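Local coordinates for protein afamin (PDB 6FAK) that carries hydrophobic molecules in body fluids, binding vitamin E and keeping lipidated Wnt proteins soluble and active, at residues D404-T415 / Q523-V534; F151-T159 / C248-I257. All blocks are in the same frame, centred on the assembly; numbering follows the deposited sequence. Where two conformers were deposited one is given.

Interaction 1. Residues D404-T415 / Q523-V534; sequences DGLKYHYLIRLT and QRKTDRFLVNLV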
loop_
_atom_site.group_PDB
_atom_site.type_symbol
_atom_site.label_atom_id
_atom_site.label_comp_id
_atom_site.label_asym_id
_atom_site.label_seq_id
_atom_site.Cartn_x
_atom_site.Cartn_y
_atom_site.Cartn_z
ATOM N N ASP A 404 -5.277 -15.659 -14.086
ATOM C CA ASP A 404 -4.973 -14.976 -15.326
ATOM C C ASP A 404 -6.239 -14.507 -16.051
ATOM O O ASP A 404 -6.330 -13.337 -16.462
ATOM C CB ASP A 404 -4.170 -15.895 -16.252
ATOM C CG ASP A 404 -2.773 -16.195 -15.752
ATOM O OD1 ASP A 404 -2.268 -15.561 -14.840
ATOM O OD2 ASP A 404 -2.131 -17.053 -16.363
ATOM N N GLY A 405 -7.217 -15.399 -16.162
ATOM C CA GLY A 405 -8.507 -15.094 -16.819
ATOM C C GLY A 405 -9.276 -13.960 -16.160
ATOM O O GLY A 405 -9.811 -13.075 -16.835
ATOM N N LEU A 406 -9.310 -13.964 -14.832
ATOM C CA LEU A 406 -9.926 -12.884 -14.101
ATOM C C LEU A 406 -9.126 -11.600 -14.266
ATOM O O LEU A 406 -9.718 -10.554 -14.366
ATOM C CB LEU A 406 -10.047 -13.187 -12.585
ATOM C CG LEU A 406 -10.878 -12.164 -11.774
ATOM C CD1 LEU A 406 -12.256 -11.862 -12.352
ATOM C CD2 LEU A 406 -11.018 -12.607 -10.327
ATOM N N LYS A 407 -7.795 -11.699 -14.228
ATOM C CA LYS A 407 -6.912 -10.543 -14.395
ATOM C C LYS A 407 -7.212 -9.806 -15.716
ATOM O O LYS A 407 -7.331 -8.579 -15.709
ATOM C CB LYS A 407 -5.445 -10.938 -14.301
ATOM C CG LYS A 407 -4.472 -9.772 -14.373
ATOM C CD LYS A 407 -3.030 -10.099 -14.028
ATOM C CE LYS A 407 -2.442 -11.347 -14.695
ATOM N NZ LYS A 407 -2.806 -11.582 -16.114
ATOM N N TYR A 408 -7.410 -10.559 -16.802
ATOM C CA TYR A 408 -7.662 -9.971 -18.117
ATOM C C TYR A 408 -8.953 -9.173 -18.134
ATOM O O TYR A 408 -9.020 -8.080 -18.741
ATOM C CB TYR A 408 -7.642 -11.086 -19.194
ATOM C CG TYR A 408 -6.347 -11.866 -19.251
ATOM C CD1 TYR A 408 -5.110 -11.238 -19.040
ATOM C CD2 TYR A 408 -6.347 -13.233 -19.517
ATOM C CE1 TYR A 408 -3.931 -11.943 -19.119
ATOM C CE2 TYR A 408 -5.178 -13.962 -19.583
ATOM C CZ TYR A 408 -3.983 -13.319 -19.390
ATOM O OH TYR A 408 -2.816 -14.012 -19.407
ATOM N N HIS A 409 -9.971 -9.646 -17.406
ATOM C CA HIS A 409 -11.223 -8.914 -17.264
ATOM C C HIS A 409 -11.016 -7.565 -16.520
ATOM O O HIS A 409 -11.568 -6.512 -16.958
ATOM C CB HIS A 409 -12.317 -9.758 -16.578
ATOM C CG HIS A 409 -12.860 -10.868 -17.435
ATOM N ND1 HIS A 409 -14.200 -11.191 -17.475
ATOM C CD2 HIS A 409 -12.253 -11.709 -18.308
ATOM C CE1 HIS A 409 -14.392 -12.186 -18.324
ATOM N NE2 HIS A 409 -13.224 -12.524 -18.842
ATOM N N TYR A 410 -10.204 -7.582 -15.483
ATOM C CA TYR A 410 -9.850 -6.377 -14.719
ATOM C C TYR A 410 -9.012 -5.356 -15.504
ATOM O O TYR A 410 -9.226 -4.136 -15.387
ATOM C CB TYR A 410 -9.177 -6.714 -13.378
ATOM C CG TYR A 410 -10.190 -7.189 -12.336
ATOM C CD1 TYR A 410 -11.355 -6.460 -12.091
ATOM C CD2 TYR A 410 -9.984 -8.329 -11.579
ATOM C CE1 TYR A 410 -12.289 -6.868 -11.152
ATOM C CE2 TYR A 410 -10.936 -8.755 -10.642
ATOM C CZ TYR A 410 -12.087 -8.019 -10.457
ATOM O OH TYR A 410 -13.034 -8.361 -9.532
ATOM N N LEU A 411 -8.076 -5.871 -16.273
ATOM C CA LEU A 411 -7.249 -5.047 -17.137
ATOM C C LEU A 411 -8.091 -4.341 -18.177
ATOM O O LEU A 411 -7.896 -3.160 -18.430
ATOM C CB LEU A 411 -6.124 -5.902 -17.772
ATOM C CG LEU A 411 -5.059 -6.361 -16.791
ATOM C CD1 LEU A 411 -4.108 -7.261 -17.563
ATOM C CD2 LEU A 411 -4.259 -5.219 -16.178
ATOM N N ILE A 412 -9.027 -5.042 -18.797
ATOM C CA ILE A 412 -9.955 -4.403 -19.747
ATOM C C ILE A 412 -10.778 -3.267 -19.059
ATOM O O ILE A 412 -10.812 -2.108 -19.529
ATOM C CB ILE A 412 -10.915 -5.455 -20.418
ATOM C CG1 ILE A 412 -10.118 -6.376 -21.355
ATOM C CG2 ILE A 412 -12.008 -4.730 -21.214
ATOM C CD1 ILE A 412 -10.867 -7.596 -21.885
ATOM N N ARG A 413 -11.386 -3.594 -17.933
ATOM C CA ARG A 413 -12.254 -2.655 -17.198
ATOM C C ARG A 413 -11.480 -1.448 -16.708
ATOM O O ARG A 413 -11.930 -0.331 -16.919
ATOM C CB ARG A 413 -12.954 -3.339 -16.015
ATOM C CG ARG A 413 -14.257 -4.026 -16.442
ATOM C CD ARG A 413 -15.443 -3.030 -16.573
ATOM N NE ARG A 413 -15.653 -2.585 -17.961
ATOM C CZ ARG A 413 -16.166 -1.411 -18.345
ATOM N NH1 ARG A 413 -16.569 -0.512 -17.441
ATOM N NH2 ARG A 413 -16.286 -1.137 -19.626
ATOM N N LEU A 414 -10.335 -1.680 -16.077
ATOM C CA LEU A 414 -9.530 -0.614 -15.557
ATOM C C LEU A 414 -9.056 0.334 -16.674
ATOM O O LEU A 414 -9.019 1.554 -16.496
ATOM C CB LEU A 414 -8.309 -1.129 -14.782
ATOM C CG LEU A 414 -8.477 -1.692 -13.363
ATOM C CD1 LEU A 414 -7.243 -2.558 -13.000
ATOM C CD2 LEU A 414 -8.601 -0.531 -12.389
ATOM N N THR A 415 -8.601 -0.247 -17.785
ATOM C CA THR A 415 -8.105 0.553 -18.925
ATOM C C THR A 415 -9.244 1.387 -19.552
ATOM O O THR A 415 -9.043 2.542 -19.889
ATOM C CB THR A 415 -7.377 -0.328 -19.959
ATOM O OG1 THR A 415 -6.322 -1.056 -19.306
ATOM C CG2 THR A 415 -6.762 0.484 -21.007
ATOM N N GLN A 523 4.428 -12.989 -18.143
ATOM C CA GLN A 523 3.106 -12.590 -17.718
ATOM C C GLN A 523 2.921 -11.069 -17.957
ATOM O O GLN A 523 1.888 -10.651 -18.465
ATOM C CB GLN A 523 2.861 -12.941 -16.240
ATOM C CG GLN A 523 1.428 -12.700 -15.770
ATOM C CD GLN A 523 0.418 -13.499 -16.588
ATOM O OE1 GLN A 523 0.402 -14.730 -16.514
ATOM N NE2 GLN A 523 -0.397 -12.805 -17.414
ATOM N N ARG A 524 3.922 -10.275 -17.572
ATOM C CA ARG A 524 3.847 -8.824 -17.660
ATOM C C ARG A 524 3.742 -8.340 -19.121
ATOM O O ARG A 524 2.984 -7.421 -19.411
ATOM C CB ARG A 524 5.001 -8.134 -16.900
ATOM C CG ARG A 524 4.749 -6.644 -16.658
ATOM C CD ARG A 524 5.544 -6.034 -15.499
ATOM N NE ARG A 524 4.759 -5.982 -14.265
ATOM C CZ ARG A 524 4.115 -4.917 -13.752
ATOM N NH1 ARG A 524 4.136 -3.715 -14.370
ATOM N NH2 ARG A 524 3.431 -5.049 -12.623
ATOM N N LYS A 525 4.451 -8.995 -20.022
ATOM C CA LYS A 525 4.369 -8.732 -21.468
ATOM C C LYS A 525 2.999 -8.968 -22.069
ATOM O O LYS A 525 2.512 -8.168 -22.889
ATOM C CB LYS A 525 5.399 -9.586 -22.218
ATOM C CG LYS A 525 5.054 -10.020 -23.658
ATOM C CD LYS A 525 5.115 -8.876 -24.690
ATOM C CE LYS A 525 4.183 -9.080 -25.900
ATOM N NZ LYS A 525 4.286 -7.991 -26.926
ATOM N N THR A 526 2.401 -10.097 -21.725
ATOM C CA THR A 526 1.013 -10.379 -22.101
ATOM C C THR A 526 0.035 -9.303 -21.566
ATOM O O THR A 526 -0.861 -8.847 -22.292
ATOM C CB THR A 526 0.616 -11.755 -21.577
ATOM O OG1 THR A 526 1.457 -12.720 -22.219
ATOM C CG2 THR A 526 -0.882 -12.089 -21.852
ATOM N N ASP A 527 0.256 -8.914 -20.307
ATOM C CA ASP A 527 -0.583 -7.941 -19.629
ATOM C C ASP A 527 -0.481 -6.572 -20.316
ATOM O O ASP A 527 -1.495 -5.898 -20.519
ATOM C CB ASP A 527 -0.239 -7.868 -18.144
ATOM C CG ASP A 527 -0.655 -9.111 -17.370
ATOM O OD1 ASP A 527 -1.282 -10.057 -17.900
ATOM O OD2 ASP A 527 -0.366 -9.165 -16.166
ATOM N N ARG A 528 0.730 -6.190 -20.695
ATOM C CA ARG A 528 0.937 -4.933 -21.398
ATOM C C ARG A 528 0.317 -4.910 -22.751
ATOM O O ARG A 528 -0.248 -3.895 -23.143
ATOM C CB ARG A 528 2.397 -4.568 -21.585
ATOM C CG ARG A 528 3.171 -4.323 -20.323
ATOM C CD ARG A 528 4.593 -4.003 -20.777
ATOM N NE ARG A 528 5.501 -3.904 -19.657
ATOM C CZ ARG A 528 6.428 -4.786 -19.282
ATOM N NH1 ARG A 528 6.635 -5.905 -19.980
ATOM N NH2 ARG A 528 7.180 -4.529 -18.211
ATOM N N PHE A 529 0.408 -6.032 -23.447
ATOM C CA PHE A 529 -0.275 -6.184 -24.752
ATOM C C PHE A 529 -1.773 -5.899 -24.658
ATOM O O PHE A 529 -2.338 -5.111 -25.460
ATOM C CB PHE A 529 0.030 -7.586 -25.357
ATOM C CG PHE A 529 -0.733 -7.883 -26.606
ATOM C CD1 PHE A 529 -2.004 -8.457 -26.548
ATOM C CD2 PHE A 529 -0.183 -7.604 -27.835
ATOM C CE1 PHE A 529 -2.743 -8.703 -27.697
ATOM C CE2 PHE A 529 -0.923 -7.830 -29.009
ATOM C CZ PHE A 529 -2.218 -8.387 -28.928
ATOM N N LEU A 530 -2.418 -6.534 -23.678
ATOM C CA LEU A 530 -3.860 -6.369 -23.500
ATOM C C LEU A 530 -4.256 -4.924 -23.201
ATOM O O LEU A 530 -5.213 -4.410 -23.798
ATOM C CB LEU A 530 -4.403 -7.287 -22.446
ATOM C CG LEU A 530 -5.904 -7.174 -22.204
ATOM C CD1 LEU A 530 -6.811 -7.352 -23.412
ATOM C CD2 LEU A 530 -6.277 -8.217 -21.179
ATOM N N VAL A 531 -3.497 -4.279 -22.309
ATOM C CA VAL A 531 -3.751 -2.921 -21.957
ATOM C C VAL A 531 -3.589 -2.010 -23.174
ATOM O O VAL A 531 -4.488 -1.198 -23.452
ATOM C CB VAL A 531 -2.929 -2.464 -20.733
ATOM C CG1 VAL A 531 -2.992 -0.956 -20.510
ATOM C CG2 VAL A 531 -3.439 -3.185 -19.500
ATOM N N ASN A 532 -2.476 -2.129 -23.870
ATOM C CA ASN A 532 -2.256 -1.340 -25.108
ATOM C C ASN A 532 -3.347 -1.578 -26.168
ATOM O O ASN A 532 -3.837 -0.642 -26.810
ATOM C CB ASN A 532 -0.845 -1.561 -25.676
ATOM C CG ASN A 532 0.236 -1.001 -24.773
ATOM O OD1 ASN A 532 0.046 0.065 -24.167
ATOM N ND2 ASN A 532 1.371 -1.679 -24.691
ATOM N N LEU A 533 -3.783 -2.823 -26.297
ATOM C CA LEU A 533 -4.879 -3.159 -27.200
ATOM C C LEU A 533 -6.190 -2.440 -26.858
ATOM O O LEU A 533 -6.903 -1.924 -27.789
ATOM C CB LEU A 533 -5.109 -4.669 -27.221
ATOM C CG LEU A 533 -6.071 -5.164 -28.281
ATOM C CD1 LEU A 533 -5.526 -4.937 -29.690
ATOM C CD2 LEU A 533 -6.351 -6.639 -28.003
ATOM N N VAL A 534 -6.494 -2.391 -25.553
ATOM C CA VAL A 534 -7.700 -1.763 -25.055
ATOM C C VAL A 534 -7.618 -0.252 -25.297
ATOM O O VAL A 534 -8.620 0.344 -25.662
ATOM C CB VAL A 534 -8.025 -2.066 -23.569
ATOM C CG1 VAL A 534 -9.246 -1.325 -23.133
ATOM C CG2 VAL A 534 -8.341 -3.549 -23.361
#
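Lys407 reaches across to Asp527 in a salt bridge, NZ lying 2.8 Å from OD1, on the syn side of the carboxylate. Lysine suits the place because its long chain can bend: CG sets out anti to the backbone N (chi1 -176°), and bends at chi3 and chi4 bring NZ to the carboxylate, the two side chains crossing at about a right angle. The same oxygen lies at the edge of the Tyr408 ring, 3.5 Å from CE1, with ring and carboxylate planes 79° apart. Tyr408 is a knob in the hole formed by Gln523, Thr526, Asp527 and Leu530, and Phe549 of helix 542-560 meets it edge-to-face. CD2 of Leu530 packs 3.7 Å from CB of Tyr408, while its CD1 faces CG1 of Ile412; Leu411 CD2 meets Val531 CG2. Thr415 turns its methyl to Val534, CG2 to CG1 3.7 Å, and returns its hydroxyl OG1 to Leu411 O (2.8 Å), so a polar residue fits among valines. The contact packs helices 376-417 and 521-536 within the third albumin domain, their segments 36° from parallel. Its polar N-terminal end gives way to an apolar stretch from Leu411 and Leu530 onward; burial of Lys407 and Asp527 would probably strengthen their attraction.

Interaction 2. Residues F151-T159 / C248-I257; sequences FVFAPTLLT and CCEGDVVQCI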
loop_
_atom_site.group_PDB
_atom_site.type_symbol
_atom_site.label_atom_id
_atom_site.label_comp_id
_atom_site.label_asym_id
_atom_site.label_seq_id
_atom_site.Cartn_x
_atom_site.Cartn_y
_atom_site.Cartn_z
ATOM N N PHE A 151 7.747 5.626 0.149
ATOM C CA PHE A 151 6.757 5.833 1.204
ATOM C C PHE A 151 6.776 4.748 2.259
ATOM O O PHE A 151 6.068 4.892 3.243
ATOM C CB PHE A 151 5.374 5.957 0.619
ATOM C CG PHE A 151 5.239 7.117 -0.310
ATOM C CD1 PHE A 151 5.248 8.393 0.191
ATOM C CD2 PHE A 151 5.117 6.924 -1.686
ATOM C CE1 PHE A 151 5.192 9.475 -0.626
ATOM C CE2 PHE A 151 5.043 8.014 -2.513
ATOM C CZ PHE A 151 5.072 9.281 -1.977
ATOM N N VAL A 152 7.533 3.667 2.063
ATOM C CA VAL A 152 7.533 2.555 3.026
ATOM C C VAL A 152 8.186 3.015 4.319
ATOM O O VAL A 152 9.213 3.689 4.307
ATOM C CB VAL A 152 8.232 1.310 2.487
ATOM C CG1 VAL A 152 8.159 0.119 3.457
ATOM C CG2 VAL A 152 7.476 0.882 1.234
ATOM N N PHE A 153 7.582 2.629 5.427
ATOM C CA PHE A 153 8.025 3.152 6.735
ATOM C C PHE A 153 9.341 2.466 7.146
ATOM O O PHE A 153 9.547 1.278 6.823
ATOM C CB PHE A 153 6.999 2.874 7.829
ATOM C CG PHE A 153 5.646 3.530 7.653
ATOM C CD1 PHE A 153 5.378 4.497 6.655
ATOM C CD2 PHE A 153 4.655 3.226 8.561
ATOM C CE1 PHE A 153 4.112 5.103 6.557
ATOM C CE2 PHE A 153 3.386 3.820 8.473
ATOM C CZ PHE A 153 3.111 4.729 7.466
ATOM N N ALA A 154 10.201 3.214 7.855
ATOM C CA ALA A 154 11.544 2.720 8.237
ATOM C C ALA A 154 11.587 1.387 8.976
ATOM O O ALA A 154 12.430 0.545 8.630
ATOM C CB ALA A 154 12.362 3.777 8.939
ATOM N N PRO A 155 10.717 1.188 9.980
ATOM C CA PRO A 155 10.737 -0.094 10.677
ATOM C C PRO A 155 10.472 -1.265 9.720
ATOM O O PRO A 155 11.084 -2.333 9.844
ATOM C CB PRO A 155 9.598 0.055 11.710
ATOM C CG PRO A 155 9.509 1.515 11.954
ATOM C CD PRO A 155 9.819 2.156 10.647
ATOM N N THR A 156 9.615 -1.056 8.721
ATOM C CA THR A 156 9.340 -2.058 7.705
ATOM C C THR A 156 10.580 -2.376 6.828
ATOM O O THR A 156 10.952 -3.557 6.635
ATOM C CB THR A 156 8.133 -1.657 6.847
ATOM O OG1 THR A 156 7.019 -1.429 7.726
ATOM C CG2 THR A 156 7.815 -2.745 5.855
ATOM N N LEU A 157 11.217 -1.323 6.339
ATOM C CA LEU A 157 12.383 -1.436 5.484
ATOM C C LEU A 157 13.551 -2.095 6.204
ATOM O O LEU A 157 14.276 -2.934 5.601
ATOM C CB LEU A 157 12.824 -0.061 4.957
ATOM C CG LEU A 157 12.691 0.336 3.505
ATOM C CD1 LEU A 157 11.646 -0.446 2.693
ATOM C CD2 LEU A 157 12.516 1.836 3.344
ATOM N N LEU A 158 13.767 -1.704 7.449
ATOM C CA LEU A 158 14.813 -2.353 8.290
ATOM C C LEU A 158 14.533 -3.856 8.543
ATOM O O LEU A 158 15.445 -4.682 8.530
ATOM C CB LEU A 158 14.972 -1.632 9.616
ATOM C CG LEU A 158 15.523 -0.216 9.574
ATOM C CD1 LEU A 158 15.300 0.457 10.922
ATOM C CD2 LEU A 158 16.983 -0.168 9.212
ATOM N N THR A 159 13.286 -4.215 8.789
ATOM C CA THR A 159 12.899 -5.603 8.869
ATOM C C THR A 159 13.138 -6.350 7.552
ATOM O O THR A 159 13.627 -7.521 7.538
ATOM C CB THR A 159 11.423 -5.731 9.306
ATOM O OG1 THR A 159 11.287 -5.180 10.620
ATOM C CG2 THR A 159 10.967 -7.194 9.322
ATOM N N CYS A 248 5.445 9.002 10.238
ATOM C CA CYS A 248 5.838 7.997 9.289
ATOM C C CYS A 248 5.384 8.440 7.884
ATOM O O CYS A 248 6.154 8.285 6.928
ATOM C CB CYS A 248 5.280 6.632 9.674
ATOM S SG CYS A 248 5.976 5.860 11.164
ATOM N N CYS A 249 4.170 8.997 7.771
ATOM C CA CYS A 249 3.651 9.478 6.476
ATOM C C CYS A 249 4.458 10.658 5.923
ATOM O O CYS A 249 4.641 10.772 4.695
ATOM C CB CYS A 249 2.164 9.768 6.538
ATOM S SG CYS A 249 1.130 8.278 6.755
ATOM N N GLU A 250 4.934 11.521 6.823
ATOM C CA GLU A 250 5.829 12.584 6.458
ATOM C C GLU A 250 7.128 12.100 5.828
ATOM O O GLU A 250 7.662 12.741 4.927
ATOM C CB GLU A 250 6.119 13.498 7.661
ATOM C CG GLU A 250 7.153 14.549 7.323
ATOM C CD GLU A 250 7.518 15.485 8.432
ATOM O OE1 GLU A 250 6.824 15.522 9.490
ATOM O OE2 GLU A 250 8.531 16.206 8.157
ATOM N N GLY A 251 7.642 10.982 6.319
ATOM C CA GLY A 251 8.929 10.495 5.948
ATOM C C GLY A 251 10.025 10.760 6.975
ATOM O O GLY A 251 11.166 10.556 6.676
ATOM N N ASP A 252 9.659 11.195 8.179
ATOM C CA ASP A 252 10.609 11.489 9.212
ATOM C C ASP A 252 11.031 10.130 9.843
ATOM O O ASP A 252 10.363 9.615 10.754
ATOM C CB ASP A 252 9.972 12.446 10.222
ATOM C CG ASP A 252 10.950 12.872 11.322
ATOM O OD1 ASP A 252 11.963 12.178 11.603
ATOM O OD2 ASP A 252 10.658 13.918 11.894
ATOM N N VAL A 253 12.132 9.579 9.362
ATOM C CA VAL A 253 12.528 8.191 9.720
ATOM C C VAL A 253 12.803 7.994 11.216
ATOM O O VAL A 253 12.335 7.024 11.805
ATOM C CB VAL A 253 13.694 7.667 8.863
ATOM C CG1 VAL A 253 13.302 7.634 7.395
ATOM C CG2 VAL A 253 14.961 8.505 9.059
ATOM N N VAL A 254 13.517 8.943 11.823
ATOM C CA VAL A 254 13.781 8.922 13.276
ATOM C C VAL A 254 12.502 8.992 14.130
ATOM O O VAL A 254 12.291 8.163 15.013
ATOM C CB VAL A 254 14.783 10.047 13.685
ATOM C CG1 VAL A 254 14.975 10.086 15.189
ATOM C CG2 VAL A 254 16.116 9.821 12.993
ATOM N N GLN A 255 11.648 9.967 13.849
ATOM C CA GLN A 255 10.390 10.091 14.569
ATOM C C GLN A 255 9.490 8.862 14.376
ATOM O O GLN A 255 8.764 8.445 15.290
ATOM C CB GLN A 255 9.631 11.345 14.123
ATOM C CG GLN A 255 8.529 11.768 15.084
ATOM C CD GLN A 255 9.092 12.103 16.479
ATOM O OE1 GLN A 255 10.222 12.575 16.617
ATOM N NE2 GLN A 255 8.342 11.774 17.492
ATOM N N CYS A 256 9.500 8.326 13.168
ATOM C CA CYS A 256 8.752 7.124 12.855
ATOM C C CYS A 256 9.168 5.960 13.751
ATOM O O CYS A 256 8.305 5.290 14.344
ATOM C CB CYS A 256 8.903 6.777 11.362
ATOM S SG CYS A 256 7.945 5.383 10.725
ATOM N N ILE A 257 10.481 5.716 13.819
ATOM C CA ILE A 257 11.033 4.642 14.663
ATOM C C ILE A 257 10.650 4.862 16.130
ATOM O O ILE A 257 10.122 3.948 16.746
ATOM C CB ILE A 257 12.580 4.443 14.459
ATOM C CG1 ILE A 257 12.861 3.826 13.101
ATOM C CG2 ILE A 257 13.170 3.531 15.521
ATOM C CD1 ILE A 257 14.256 4.069 12.561
HETATM O O HOH W 1 6.201 7.289 4.344
#
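Phe153 lays one face of its ring against Cys248, whose CB stands 3.4 Å from the ring centroid and only 2° off the normal, a nearly ideal CH-pi contact. Cys248 SG lies over the same face, 4.3 Å from the centroid. With CG anti to the carbonyl carbon (chi1 -63°), the Phe153 ring is carried to Cys248; the other sulfur of the Cys248-Cys256 disulfide, Cys256 SG, approaches it obliquely and also touches Pro155 CD at 3.7 Å. Cys249 SG, tied to Cys203, lies near the ring's far end, 4.1 Å from CZ. The cysteine methylene supplies the CH-pi contact, and the polarisable sulfur beside it also suits the ring face. Ala154, small enough for a close approach, sets its CB 4.1 Å from both Val253 CB and Ile257 CD1, and Leu158 crosses Ile257 at about a right angle. One water sits within hydrogen-bonding distance of both Phe151 O and Cys248 O, linking the loop before helix 154-171 to the last turn of helix 231-250. Gly251, at positive phi, ends that helix in a Schellman motif, and Asp252 OD1 caps the next by accepting from Gln255 N. Segments 154-159 and 253-257, the starts of helices 154-171 and 253-268, cross at 87°, joining the first albumin repeat to the second; helix 22-33 also packs on Val253, and helix 177-209 on Phe153.

Both contacts are largely buried, yet they serve different levels of the fold. Interaction 1 lies within the third albumin repeat, pairing the C-terminal part of helix 376-417 with helix 521-536, and some of its residues at the N-terminal end are partly exposed. Interaction 2 joins the first repeat to the second, with every touching residue buried, at a steep crossing beside the turn between two helices. Charge and a tyrosine knob mark the former; disulfide sulfur, an aromatic face and a water mark the latter, whose 248-257 segment belongs to the region of the hydrophobic ligand pocket. They share no helix and lie on opposite sides of the chain's centre; the centres of interactions 1 and 2 are about 34 Å apart.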